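Local atomic coordinates of CRISPR system CMR subunit Cmr7 1 (Sulfolobus solfataricus, PDB entry 2X5Q), a protein that belongs to the Cmr7 family and forms part of the CMR ribonucleoprotein complex, which works in CRISPR-based adaptive immunity against viruses and other mobile genetic elements. Residues A[149-154]-A[181-186]. Sequence-based numbering, arbitrary orientation.
Sequences DVAKTI and DVEEIF
The flat carboxylate of E183 meets the methyl group of A151 through one oxygen, with OE1 3.4 Å from CB. The second flat group, the F186 ring, does not touch 149-154: I185 CG2 sits over the centre of one face, 3.9 Å above the plane, while V182 CA lies in plane at the edge. F186 packs against strands 52-60 and 80-86, whereas V182 packs on helix 148-162.

V182 carries the apolar part of the contact. Its CG1 branch, anti to the backbone N (chi1 168°), reaches A151 CB at 4.1 Å. The same methyl lies 4.3 Å from I154 CG2, and V182 also touches V155 and L159. E183 arrives differently: a bend at chi2 (48°) turns its carboxylate back to A151, while OE2 has a weak, long ion pair with R148.

The contact joins the start of helix 148-162 to the C-terminal end of helix 172-185, with helix 164-169 between them in sequence. The short segments cross at 126°, axes 9.5 Å apart. A151 exemplifies how a small residue at the nearest backbone approach, here to E183, lets helices pack closely. V182's methyl contacts imply modest van der Waals cohesion, with the carboxylate's charge probably balanced in part by R148.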
loop_
_atom_site.group_PDB
_atom_site.type_symbol
_atom_site.label_atom_id
_atom_site.label_comp_id
_atom_site.label_asym_id
_atom_site.label_seq_id
_atom_site.Cartn_x
_atom_site.Cartn_y
_atom_site.Cartn_z
ATOM N N ASP A 149 2.766 -22.873 -20.139
ATOM C CA ASP A 149 3.589 -22.589 -21.315
ATOM C C ASP A 149 4.297 -21.241 -21.130
ATOM O O ASP A 149 5.497 -21.152 -21.345
ATOM C CB ASP A 149 2.778 -22.553 -22.609
ATOM C CG ASP A 149 2.138 -23.888 -22.952
ATOM O OD1 ASP A 149 2.846 -24.924 -22.944
ATOM O OD2 ASP A 149 0.928 -23.885 -23.254
ATOM N N VAL A 150 3.557 -20.204 -20.735
ATOM C CA VAL A 150 4.175 -18.883 -20.510
ATOM C C VAL A 150 5.248 -18.918 -19.415
ATOM O O VAL A 150 6.266 -18.238 -19.524
ATOM C CB VAL A 150 3.151 -17.774 -20.178
ATOM C CG1 VAL A 150 2.636 -17.923 -18.771
ATOM C CG2 VAL A 150 3.799 -16.395 -20.316
ATOM N N ALA A 151 5.041 -19.701 -18.362
ATOM C CA ALA A 151 6.062 -19.836 -17.316
ATOM C C ALA A 151 7.389 -20.381 -17.875
ATOM O O ALA A 151 8.482 -19.972 -17.440
ATOM C CB ALA A 151 5.561 -20.717 -16.194
ATOM N N LYS A 152 7.290 -21.300 -18.831
ATOM C CA LYS A 152 8.474 -21.843 -19.505
ATOM C C LYS A 152 9.188 -20.750 -20.305
ATOM O O LYS A 152 10.410 -20.656 -20.256
ATOM C CB LYS A 152 8.098 -23.018 -20.423
ATOM C CG LYS A 152 9.296 -23.784 -20.981
ATOM C CD LYS A 152 8.912 -24.777 -22.072
ATOM C CE LYS A 152 8.416 -26.121 -21.492
ATOM N NZ LYS A 152 7.920 -27.140 -22.513
ATOM N N THR A 153 8.426 -19.929 -21.031
ATOM C CA THR A 153 9.011 -18.802 -21.776
ATOM C C THR A 153 9.611 -17.769 -20.819
ATOM O O THR A 153 10.660 -17.184 -21.105
ATOM C CB THR A 153 7.988 -18.111 -22.712
ATOM O OG1 THR A 153 6.979 -17.456 -21.933
ATOM C CG2 THR A 153 7.339 -19.115 -23.645
ATOM N N ILE A 154 8.996 -17.583 -19.657
ATOM C CA ILE A 154 9.576 -16.683 -18.646
ATOM C C ILE A 154 10.933 -17.202 -18.162
ATOM O O ILE A 154 11.883 -16.436 -18.026
ATOM C CB ILE A 154 8.605 -16.430 -17.485
ATOM C CG1 ILE A 154 7.485 -15.512 -17.971
ATOM C CG2 ILE A 154 9.303 -15.799 -16.282
ATOM C CD1 ILE A 154 6.415 -15.308 -16.972
ATOM N N ASP A 181 9.393 -23.564 -9.477
ATOM C CA ASP A 181 9.363 -22.344 -8.652
ATOM C C ASP A 181 8.529 -21.238 -9.305
ATOM O O ASP A 181 7.619 -20.670 -8.680
ATOM C CB ASP A 181 10.786 -21.809 -8.425
ATOM C CG ASP A 181 11.534 -22.545 -7.328
ATOM O OD1 ASP A 181 11.007 -23.546 -6.800
ATOM O OD2 ASP A 181 12.661 -22.123 -6.994
ATOM N N VAL A 182 8.841 -20.931 -10.560
ATOM C CA VAL A 182 8.145 -19.857 -11.279
ATOM C C VAL A 182 6.648 -20.127 -11.364
ATOM O O VAL A 182 5.841 -19.236 -11.101
ATOM C CB VAL A 182 8.764 -19.610 -12.674
ATOM C CG1 VAL A 182 7.890 -18.714 -13.521
ATOM C CG2 VAL A 182 10.158 -18.985 -12.515
ATOM N N GLU A 183 6.274 -21.361 -11.683
ATOM C CA GLU A 183 4.870 -21.708 -11.791
ATOM C C GLU A 183 4.152 -21.683 -10.430
ATOM O O GLU A 183 3.018 -21.224 -10.350
ATOM C CB GLU A 183 4.704 -23.071 -12.484
ATOM C CG GLU A 183 3.256 -23.470 -12.753
ATOM C CD GLU A 183 2.418 -22.373 -13.406
ATOM O OE1 GLU A 183 2.973 -21.485 -14.099
ATOM O OE2 GLU A 183 1.190 -22.399 -13.212
ATOM N N GLU A 184 4.835 -22.132 -9.374
ATOM C CA GLU A 184 4.300 -22.113 -8.004
ATOM C C GLU A 184 4.069 -20.712 -7.473
ATOM O O GLU A 184 3.033 -20.415 -6.889
ATOM C CB GLU A 184 5.261 -22.799 -7.022
ATOM C CG GLU A 184 5.229 -24.306 -7.022
ATOM C CD GLU A 184 6.432 -24.945 -6.305
ATOM O OE1 GLU A 184 7.353 -24.224 -5.815
ATOM O OE2 GLU A 184 6.472 -26.192 -6.258
ATOM N N ILE A 185 5.078 -19.868 -7.627
ATOM C CA ILE A 185 5.134 -18.598 -6.913
ATOM C C ILE A 185 4.307 -17.476 -7.517
ATOM O O ILE A 185 3.627 -16.768 -6.797
ATOM C CB ILE A 185 6.604 -18.093 -6.805
ATOM C CG1 ILE A 185 7.427 -19.045 -5.944
ATOM C CG2 ILE A 185 6.674 -16.683 -6.226
ATOM C CD1 ILE A 185 8.906 -18.892 -6.203
ATOM N N PHE A 186 4.397 -17.283 -8.827
ATOM C CA PHE A 186 4.007 -15.998 -9.411
ATOM C C PHE A 186 2.533 -15.901 -9.805
ATOM O O PHE A 186 2.185 -15.619 -10.954
ATOM C CB PHE A 186 4.939 -15.639 -10.564
ATOM C CG PHE A 186 6.311 -15.289 -10.102
ATOM C CD1 PHE A 186 6.535 -14.116 -9.409
ATOM C CD2 PHE A 186 7.370 -16.162 -10.288
ATOM C CE1 PHE A 186 7.802 -13.794 -8.957
ATOM C CE2 PHE A 186 8.630 -15.835 -9.839
ATOM C CZ PHE A 186 8.843 -14.657 -9.174
#